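Local atomic coordinates of oxidoreductase, short chain dehydrogenase/reductase family protein (Bifidobacterium adolescentis L2-32, PDB entry 6OW4), a protein that acts as an NADH-dependent 20beta-hydroxysteroid dehydrogenase of the short-chain dehydrogenase/reductase family. Residues K11-E14 / Q15-E19; N30-I33 / L34-F37; A163-I166 / M167-G171; A216-A219 / K220-I223. One frame throughout, in Å; residues are numbered along the deposited sequence.

Contact 1 (K11-E14 / Q15-E19); sequences KTVE and QIFDE
Gln15 N, Ile16 N, Phe17 N and Asp18 N each bond to the carbonyl oxygen four residues back, from Lys11 O to Glu14 O, and so build the first turns of helix 12-20. The bond from Ile16 N to Thr12 O is 2.9 Å long. Ile16 also lays its CG1 3.1 Å from Thr12 O. Glu14 and Asp18 lie one turn apart with their carboxylates close. Glu14 OE2 is 3.1 Å from Asp18 OD1, and the two planes differ by 57°. Glu14 gets there with CG anti to the backbone N (chi1 -170°) and a bend at chi2. These like charges would probably raise the proton affinity of one of the groups. The Asp18 carboxylate also crowds the Glu14 carbonyl, with OD2 3.0 Å from Glu14 O. Phe17 carries Val13 O over one face, offset toward the rim, with CD2 3.3 Å from Val13 O. Glu14 OE1 comes to the ring edge, 4.0 Å from Phe17 CD2. Val13 runs alongside Phe17, and Val13 CG2 is 4.1 Å from Phe17 CE2. Phe17 meets the rings of Trp234 and His247 of the second subunit, Val13 packs on its Met244, and its Gly240 N makes a weak hydrogen bond to Glu14 OE1. With an alanine in place of Glu14, Gly240 N of the second subunit would probably lose this acceptor, and the edge of Phe17 the carboxylate beside it. This is the i to i+4 pattern of an alpha-helix's first turns, here in an N-terminal arm with Phe17 docked on the second subunit.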
loop_
_atom_site.group_PDB
_atom_site.type_symbol
_atom_site.label_atom_id
_atom_site.label_comp_id
_atom_site.label_asym_id
_atom_site.label_seq_id
_atom_site.Cartn_x
_atom_site.Cartn_y
_atom_site.Cartn_z
ATOM N N LYS F 11 12.920 37.793 -8.253
ATOM C CA LYS F 11 12.741 37.875 -9.741
ATOM C C LYS F 11 11.247 37.822 -10.086
ATOM O O LYS F 11 10.430 37.600 -9.167
ATOM C CB LYS F 11 13.519 36.753 -10.444
ATOM C CG LYS F 11 14.952 37.107 -10.822
ATOM C CD LYS F 11 15.044 38.036 -12.019
ATOM C CE LYS F 11 16.142 39.073 -11.901
ATOM N NZ LYS F 11 17.486 38.477 -12.080
ATOM N N THR F 12 10.912 38.025 -11.366
ATOM C CA THR F 12 9.533 37.905 -11.912
ATOM C C THR F 12 9.053 36.458 -11.731
ATOM O O THR F 12 7.835 36.264 -11.563
ATOM C CB THR F 12 9.454 38.355 -13.379
ATOM O OG1 THR F 12 10.319 37.532 -14.161
ATOM C CG2 THR F 12 9.825 39.810 -13.575
ATOM N N VAL F 13 9.977 35.489 -11.746
ATOM C CA VAL F 13 9.684 34.041 -11.514
ATOM C C VAL F 13 9.042 33.888 -10.129
ATOM O O VAL F 13 8.055 33.140 -10.020
ATOM C CB VAL F 13 10.944 33.163 -11.673
ATOM C CG1 VAL F 13 11.794 33.108 -10.411
ATOM C CG2 VAL F 13 10.591 31.756 -12.127
ATOM N N GLU F 14 9.569 34.593 -9.122
ATOM C CA GLU F 14 9.112 34.519 -7.708
ATOM C C GLU F 14 7.760 35.231 -7.569
ATOM O O GLU F 14 6.911 34.730 -6.808
ATOM C CB GLU F 14 10.161 35.126 -6.773
ATOM C CG GLU F 14 9.881 34.878 -5.299
ATOM C CD GLU F 14 9.737 33.415 -4.909
ATOM O OE1 GLU F 14 10.511 32.582 -5.430
ATOM O OE2 GLU F 14 8.844 33.110 -4.093
ATOM N N GLN F 15 7.577 36.350 -8.281
ATOM C CA GLN F 15 6.312 37.134 -8.333
ATOM C C GLN F 15 5.204 36.292 -8.979
ATOM O O GLN F 15 4.038 36.438 -8.562
ATOM C CB GLN F 15 6.513 38.432 -9.117
ATOM C CG GLN F 15 7.440 39.418 -8.423
ATOM C CD GLN F 15 7.864 40.540 -9.339
ATOM O OE1 GLN F 15 9.044 40.866 -9.445
ATOM N NE2 GLN F 15 6.896 41.133 -10.018
ATOM N N ILE F 16 5.552 35.460 -9.965
ATOM C CA ILE F 16 4.602 34.537 -10.655
ATOM C C ILE F 16 4.102 33.503 -9.637
ATOM O O ILE F 16 2.874 33.305 -9.564
ATOM C CB ILE F 16 5.257 33.881 -11.888
ATOM C CG1 ILE F 16 5.456 34.895 -13.019
ATOM C CG2 ILE F 16 4.458 32.674 -12.360
ATOM C CD1 ILE F 16 6.539 34.516 -14.002
ATOM N N PHE F 17 5.016 32.883 -8.881
ATOM C CA PHE F 17 4.705 31.847 -7.858
ATOM C C PHE F 17 3.812 32.445 -6.764
ATOM O O PHE F 17 2.838 31.785 -6.352
ATOM C CB PHE F 17 5.980 31.277 -7.228
ATOM C CG PHE F 17 6.845 30.441 -8.140
ATOM C CD1 PHE F 17 6.288 29.567 -9.062
ATOM C CD2 PHE F 17 8.229 30.506 -8.051
ATOM C CE1 PHE F 17 7.094 28.799 -9.889
ATOM C CE2 PHE F 17 9.032 29.735 -8.877
ATOM C CZ PHE F 17 8.464 28.883 -9.793
ATOM N N ASP F 18 4.142 33.657 -6.314
ATOM C CA ASP F 18 3.455 34.355 -5.194
ATOM C C ASP F 18 2.020 34.704 -5.607
ATOM O O ASP F 18 1.155 34.760 -4.713
ATOM C CB ASP F 18 4.250 35.585 -4.748
ATOM C CG ASP F 18 5.642 35.259 -4.227
ATOM O OD1 ASP F 18 5.888 34.079 -3.889
ATOM O OD2 ASP F 18 6.475 36.183 -4.175
ATOM N N GLU F 19 1.782 34.925 -6.905
ATOM C CA GLU F 19 0.441 35.215 -7.486
ATOM C C GLU F 19 -0.326 33.897 -7.666
ATOM O O GLU F 19 -1.509 33.852 -7.276
ATOM C CB GLU F 19 0.590 35.985 -8.804
ATOM C CG GLU F 19 -0.711 36.176 -9.574
ATOM C CD GLU F 19 -1.875 36.756 -8.787
ATOM O OE1 GLU F 19 -1.636 37.604 -7.901
ATOM O OE2 GLU F 19 -3.027 36.357 -9.062
#

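Contact 2 (N30-I33 / L34-F37); sequences NYSI and LDKF
Ser32 meets Leu34 and Asp35 at the start of a short 3-10 turn. Its OG accepts a weak bond from Leu34 N at 3.4 Å, as in an ST turn. Ser32 O takes a second weak bond from Asp35 N, 3.3 Å away. The hydroxyl stands anti to the Ser32 backbone N (chi1 180°), which turns it to Leu34. Asp35 OD2 lies 3.4 Å from Ser32 CB. One residue on, Lys36 N makes a weak bond to Ile33 O. The extended Lys36 chain crosses Ile33 at a slant, with Lys36 CD 4.0 Å from Ile33 CD1. Farther along the same chain, Lys36 CE comes 3.6 Å from Tyr31 OH. That hydroxyl is buried and has no polar partner in the model. On the other branch, Ile33 CG2 touches Leu34 CD2 at 3.8 Å. The next shell belongs largely to the second subunit. Its Asp263 forms a salt bridge with Lys36 NZ, its Gln63 accepts a bond from Ile33 N, and its Phe37 meets the Phe37 ring of this chain. The turn lies in the loop between helix 12-20 and strand 42-47, just before the chain enters the parallel sheet.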
loop_
_atom_site.group_PDB
_atom_site.type_symbol
_atom_site.label_atom_id
_atom_site.label_comp_id
_atom_site.label_asym_id
_atom_site.label_seq_id
_atom_site.Cartn_x
_atom_site.Cartn_y
_atom_site.Cartn_z
ATOM N N ASN F 30 -13.725 38.482 3.583
ATOM C CA ASN F 30 -14.771 37.906 2.695
ATOM C C ASN F 30 -14.579 36.390 2.569
ATOM O O ASN F 30 -15.584 35.696 2.319
ATOM C CB ASN F 30 -14.764 38.568 1.315
ATOM C CG ASN F 30 -15.068 40.051 1.372
ATOM O OD1 ASN F 30 -15.952 40.483 2.110
ATOM N ND2 ASN F 30 -14.339 40.837 0.598
ATOM N N TYR F 31 -13.344 35.901 2.724
ATOM C CA TYR F 31 -12.987 34.462 2.613
ATOM C C TYR F 31 -13.397 33.721 3.891
ATOM O O TYR F 31 -13.275 34.294 4.989
ATOM C CB TYR F 31 -11.489 34.283 2.351
ATOM C CG TYR F 31 -11.016 32.853 2.411
ATOM C CD1 TYR F 31 -11.166 32.001 1.329
ATOM C CD2 TYR F 31 -10.431 32.344 3.560
ATOM C CE1 TYR F 31 -10.739 30.684 1.381
ATOM C CE2 TYR F 31 -9.998 31.029 3.630
ATOM C CZ TYR F 31 -10.152 30.196 2.536
ATOM O OH TYR F 31 -9.724 28.904 2.600
ATOM N N SER F 32 -13.867 32.480 3.736
ATOM C CA SER F 32 -14.128 31.517 4.838
ATOM C C SER F 32 -13.797 30.096 4.371
ATOM O O SER F 32 -14.161 29.743 3.233
ATOM C CB SER F 32 -15.544 31.610 5.332
ATOM O OG SER F 32 -15.772 30.676 6.379
ATOM N N ILE F 33 -13.139 29.317 5.233
ATOM C CA ILE F 33 -12.745 27.900 4.974
ATOM C C ILE F 33 -14.006 27.027 4.906
ATOM O O ILE F 33 -13.945 25.967 4.253
ATOM C CB ILE F 33 -11.746 27.409 6.046
ATOM C CG1 ILE F 33 -11.010 26.139 5.610
ATOM C CG2 ILE F 33 -12.425 27.233 7.398
ATOM C CD1 ILE F 33 -9.953 26.366 4.552
ATOM N N LEU F 34 -15.101 27.455 5.545
ATOM C CA LEU F 34 -16.394 26.714 5.592
ATOM C C LEU F 34 -17.076 26.764 4.218
ATOM O O LEU F 34 -17.807 25.806 3.898
ATOM C CB LEU F 34 -17.304 27.310 6.675
ATOM C CG LEU F 34 -16.935 27.023 8.133
ATOM C CD1 LEU F 34 -16.448 25.592 8.327
ATOM C CD2 LEU F 34 -15.900 28.010 8.649
ATOM N N ASP F 35 -16.844 27.831 3.439
ATOM C CA ASP F 35 -17.411 28.020 2.075
ATOM C C ASP F 35 -16.982 26.866 1.160
ATOM O O ASP F 35 -17.715 26.584 0.195
ATOM C CB ASP F 35 -16.975 29.348 1.449
ATOM C CG ASP F 35 -17.583 30.582 2.093
ATOM O OD1 ASP F 35 -18.758 30.511 2.508
ATOM O OD2 ASP F 35 -16.876 31.609 2.164
ATOM N N LYS F 36 -15.835 26.240 1.443
ATOM C CA LYS F 36 -15.248 25.145 0.623
ATOM C C LYS F 36 -16.168 23.917 0.619
ATOM O O LYS F 36 -16.160 23.193 -0.390
ATOM C CB LYS F 36 -13.859 24.777 1.150
ATOM C CG LYS F 36 -12.799 25.851 0.954
ATOM C CD LYS F 36 -11.390 25.316 1.003
ATOM C CE LYS F 36 -10.393 26.198 0.283
ATOM N NZ LYS F 36 -9.155 25.453 -0.045
ATOM N N PHE F 37 -16.924 23.696 1.700
ATOM C CA PHE F 37 -17.799 22.510 1.907
ATOM C C PHE F 37 -19.189 22.751 1.305
ATOM O O PHE F 37 -20.029 21.828 1.350
ATOM C CB PHE F 37 -17.881 22.175 3.398
ATOM C CG PHE F 37 -16.551 21.832 4.016
ATOM C CD1 PHE F 37 -15.745 22.822 4.555
ATOM C CD2 PHE F 37 -16.094 20.524 4.035
ATOM C CE1 PHE F 37 -14.516 22.507 5.115
ATOM C CE2 PHE F 37 -14.864 20.210 4.596
ATOM C CZ PHE F 37 -14.078 21.202 5.135
#

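Contact 3 (A163-I166 / M167-G171); sequences AHEI and MREHG
His164 and Arg168 lie side by side and point the same way, one helical turn apart. Their ring and guanidinium planes differ by 56°. Arg168 NH2 comes to the edge of the imidazole, in its plane, 3.0 Å from His164 ND1. The bend at chi3 (-71°) of Arg168 carries NE back over the helix. NE then bonds to His164 O at 3.1 Å, from above the carbonyl plane but within the plane of the guanidinium. The same oxygen takes a weak bond from Arg168 N, so two donors of one residue grip it. NH2 forms a salt bridge with Asp139 of the third subunit. A leucine in place of Arg168 would probably leave that Asp139 without its mate and His164 O with only the weak backbone bond from this residue. On another side of the helix, Ile166 and His170 also run side by side. Ile166 CG2 sits over the centre of the His170 ring, 4.0 Å from the centroid, a CH-pi contact. His170 ND1 is hydrogen-bonded to Thr121 OG1. The extended Glu169 chain runs along the Glu165 carbonyl, with CG 3.1 Å from Glu165 O. Its carboxylate reaches Lys112 in a salt bridge, while Glu165 pairs with Arg161. Met167 lies extended, and its SD is 3.9 Å from His164 CA. Gly171 ends the helix in a Schellman motif, its positive phi fitting glycine. Here helix 142-170 lies beside helix 105-119, with Ile166 on Val116, and packs on strands 174-179 and 223-230, with Ala163 and Met167 on Leu176 and Met167 on Ile223.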
loop_
_atom_site.group_PDB
_atom_site.type_symbol
_atom_site.label_atom_id
_atom_site.label_comp_id
_atom_site.label_asym_id
_atom_site.label_seq_id
_atom_site.Cartn_x
_atom_site.Cartn_y
_atom_site.Cartn_z
ATOM N N ALA F 163 -20.351 10.099 -16.741
ATOM C CA ALA F 163 -20.134 11.231 -15.809
ATOM C C ALA F 163 -19.035 12.153 -16.354
ATOM O O ALA F 163 -19.314 13.356 -16.539
ATOM C CB ALA F 163 -19.796 10.718 -14.431
ATOM N N HIS F 164 -17.841 11.611 -16.614
ATOM C CA HIS F 164 -16.665 12.390 -17.093
ATOM C C HIS F 164 -16.797 12.682 -18.594
ATOM O O HIS F 164 -16.115 13.612 -19.067
ATOM C CB HIS F 164 -15.343 11.706 -16.700
ATOM C CG HIS F 164 -15.031 10.437 -17.419
ATOM N ND1 HIS F 164 -14.724 10.404 -18.765
ATOM C CD2 HIS F 164 -14.924 9.166 -16.976
ATOM C CE1 HIS F 164 -14.468 9.164 -19.125
ATOM N NE2 HIS F 164 -14.583 8.384 -18.046
ATOM N N GLU F 165 -17.648 11.936 -19.308
ATOM C CA GLU F 165 -18.026 12.228 -20.720
ATOM C C GLU F 165 -18.778 13.564 -20.770
ATOM O O GLU F 165 -18.380 14.432 -21.571
ATOM C CB GLU F 165 -18.873 11.099 -21.312
ATOM C CG GLU F 165 -18.050 9.992 -21.950
ATOM C CD GLU F 165 -18.842 8.785 -22.428
ATOM O OE1 GLU F 165 -20.077 8.778 -22.258
ATOM O OE2 GLU F 165 -18.220 7.851 -22.972
ATOM N N ILE F 166 -19.819 13.714 -19.943
ATOM C CA ILE F 166 -20.665 14.942 -19.844
ATOM C C ILE F 166 -19.768 16.142 -19.514
ATOM O O ILE F 166 -19.918 17.188 -20.174
ATOM C CB ILE F 166 -21.787 14.760 -18.799
ATOM C CG1 ILE F 166 -22.856 13.775 -19.283
ATOM C CG2 ILE F 166 -22.402 16.100 -18.416
ATOM C CD1 ILE F 166 -23.684 13.162 -18.174
ATOM N N MET F 167 -18.880 15.982 -18.527
ATOM C CA MET F 167 -18.001 17.054 -17.987
ATOM C C MET F 167 -17.154 17.651 -19.114
ATOM O O MET F 167 -17.176 18.886 -19.278
ATOM C CB MET F 167 -17.080 16.502 -16.895
ATOM C CG MET F 167 -17.803 16.215 -15.596
ATOM S SD MET F 167 -16.798 15.248 -14.448
ATOM C CE MET F 167 -17.983 14.952 -13.136
ATOM N N ARG F 168 -16.436 16.802 -19.854
ATOM C CA ARG F 168 -15.539 17.218 -20.966
ATOM C C ARG F 168 -16.380 17.801 -22.108
ATOM O O ARG F 168 -15.992 18.859 -22.643
ATOM C CB ARG F 168 -14.695 16.031 -21.435
ATOM C CG ARG F 168 -13.679 15.559 -20.405
ATOM C CD ARG F 168 -12.878 14.384 -20.920
ATOM N NE ARG F 168 -13.686 13.176 -21.003
ATOM C CZ ARG F 168 -13.345 12.077 -21.670
ATOM N NH1 ARG F 168 -12.200 12.021 -22.332
ATOM N NH2 ARG F 168 -14.157 11.035 -21.675
ATOM N N GLU F 169 -17.494 17.144 -22.448
ATOM C CA GLU F 169 -18.441 17.576 -23.513
ATOM C C GLU F 169 -19.021 18.953 -23.167
ATOM O O GLU F 169 -19.268 19.732 -24.108
ATOM C CB GLU F 169 -19.552 16.541 -23.699
ATOM C CG GLU F 169 -19.104 15.314 -24.473
ATOM C CD GLU F 169 -20.050 14.128 -24.408
ATOM O OE1 GLU F 169 -21.206 14.317 -23.980
ATOM O OE2 GLU F 169 -19.629 13.015 -24.781
ATOM N N HIS F 170 -19.231 19.234 -21.876
ATOM C CA HIS F 170 -19.760 20.526 -21.359
ATOM C C HIS F 170 -18.608 21.506 -21.102
ATOM O O HIS F 170 -18.896 22.699 -20.882
ATOM C CB HIS F 170 -20.627 20.291 -20.115
ATOM C CG HIS F 170 -21.975 19.740 -20.438
ATOM N ND1 HIS F 170 -23.046 19.848 -19.573
ATOM C CD2 HIS F 170 -22.437 19.109 -21.538
ATOM C CE1 HIS F 170 -24.104 19.288 -20.118
ATOM N NE2 HIS F 170 -23.758 18.831 -21.326
ATOM N N GLY F 171 -17.362 21.017 -21.122
ATOM C CA GLY F 171 -16.137 21.839 -21.078
ATOM C C GLY F 171 -15.901 22.443 -19.705
ATOM O O GLY F 171 -15.717 23.670 -19.627
#

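Contact 4 (A216-A219 / K220-I223); sequences AALA and KDGI
The carbonyl planes of Leu218 and Ala219 are used differently by the residues that follow. Ile223 N approaches Leu218 O at 3.1 Å, tilted only 21° from that carbonyl plane. Gly222 N stands well above the plane of Ala219, 60° out of it, and bonds to Ala219 O at 3.0 Å. Leu218 O also takes a weak bond from Asp221 N. The carboxylate of Asp221 crosses the Leu218 side chain at a slant. Its OD2 lies 3.4 Å from Leu218 CD2. Closer to the backbone, Leu218 CB meets Ile223 CB at 3.9 Å. Lys220 has CG between its backbone N and carbonyl carbon (chi1 67°), and its extended chain passes Ala217 O with CE 3.6 Å away. Water 1 bridges the last helical carbonyls to the turn. It accepts from Lys220 N at 2.7 Å and donates to Ala216 O at 2.9 Å, with a weaker bond to Ala217 O. Gly222 turns the chain with a positive phi and has a backbone bond to Gly174. This turn joins helix 198-217 to strand 223-230. Thus backbone bonds serve Leu218 O and Ala219 O, the water serves the Ala216 and Ala217 carbonyls, and the apolar Leu218 and Ile223 side chains pack inward.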
loop_
_atom_site.group_PDB
_atom_site.type_symbol
_atom_site.label_atom_id
_atom_site.label_comp_id
_atom_site.label_asym_id
_atom_site.label_seq_id
_atom_site.Cartn_x
_atom_site.Cartn_y
_atom_site.Cartn_z
ATOM N N ALA F 216 -5.385 10.365 -13.063
ATOM C CA ALA F 216 -4.167 10.652 -13.859
ATOM C C ALA F 216 -4.549 11.162 -15.254
ATOM O O ALA F 216 -3.918 12.126 -15.728
ATOM C CB ALA F 216 -3.311 9.412 -13.956
ATOM N N ALA F 217 -5.545 10.532 -15.883
ATOM C CA ALA F 217 -5.938 10.755 -17.294
ATOM C C ALA F 217 -6.766 12.039 -17.435
ATOM O O ALA F 217 -6.608 12.718 -18.465
ATOM C CB ALA F 217 -6.695 9.557 -17.809
ATOM N N LEU F 218 -7.610 12.360 -16.448
ATOM C CA LEU F 218 -8.611 13.459 -16.541
ATOM C C LEU F 218 -8.239 14.650 -15.644
ATOM O O LEU F 218 -9.116 15.520 -15.455
ATOM C CB LEU F 218 -9.987 12.906 -16.161
ATOM C CG LEU F 218 -10.455 11.691 -16.960
ATOM C CD1 LEU F 218 -11.845 11.272 -16.517
ATOM C CD2 LEU F 218 -10.434 11.975 -18.455
ATOM N N ALA F 219 -7.001 14.716 -15.135
ATOM C CA ALA F 219 -6.489 15.854 -14.333
ATOM C C ALA F 219 -6.454 17.114 -15.208
ATOM O O ALA F 219 -6.905 18.174 -14.737
ATOM C CB ALA F 219 -5.123 15.543 -13.768
ATOM N N LYS F 220 -5.960 16.977 -16.442
ATOM C CA LYS F 220 -5.884 18.046 -17.478
ATOM C C LYS F 220 -7.276 18.623 -17.778
ATOM O O LYS F 220 -7.334 19.738 -18.327
ATOM C CB LYS F 220 -5.288 17.481 -18.772
ATOM C CG LYS F 220 -6.165 16.455 -19.480
ATOM C CD LYS F 220 -5.498 15.755 -20.640
ATOM C CE LYS F 220 -6.444 14.807 -21.343
ATOM N NZ LYS F 220 -5.961 14.445 -22.696
ATOM N N ASP F 221 -8.346 17.882 -17.471
ATOM C CA ASP F 221 -9.753 18.257 -17.776
ATOM C C ASP F 221 -10.422 18.851 -16.527
ATOM O O ASP F 221 -11.627 19.178 -16.609
ATOM C CB ASP F 221 -10.526 17.048 -18.315
ATOM C CG ASP F 221 -9.899 16.412 -19.547
ATOM O OD1 ASP F 221 -9.550 17.164 -20.483
ATOM O OD2 ASP F 221 -9.756 15.169 -19.562
ATOM N N GLY F 222 -9.680 18.986 -15.422
ATOM C CA GLY F 222 -10.166 19.561 -14.152
ATOM C C GLY F 222 -11.076 18.604 -13.398
ATOM O O GLY F 222 -11.860 19.078 -12.556
ATOM N N ILE F 223 -10.966 17.301 -13.673
ATOM C CA ILE F 223 -11.799 16.230 -13.051
ATOM C C ILE F 223 -10.938 15.484 -12.027
ATOM O O ILE F 223 -9.856 15.000 -12.407
ATOM C CB ILE F 223 -12.386 15.294 -14.131
ATOM C CG1 ILE F 223 -13.263 16.069 -15.122
ATOM C CG2 ILE F 223 -13.142 14.130 -13.499
ATOM C CD1 ILE F 223 -13.685 15.279 -16.339
HETATM O O HOH W 1 -4.452 14.752 -16.875
#

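In the fold
Contact 1 is a surface contact of the N-terminal arm, its centre about 39 Å from the centre of the chain, whereas contacts 2, 3 and 4 are partly buried. Contacts 1 and 2 lie before the first strand of the sheet and touch the second subunit, but not each other. Contacts 3 and 4 lie about 11 Å apart between centres and do meet: Met167 SD is 3.6 Å from Ile223 CD1. Contact 3 ends helix 142-170 in a Schellman motif; contact 4 is the turn from helix 198-217 into strand 223-230. Both reach the third subunit. Crowded acidic groups mark contact 1, weak turn bonds contact 2, histidine and arginine packing contact 3, and a bound water contact 4.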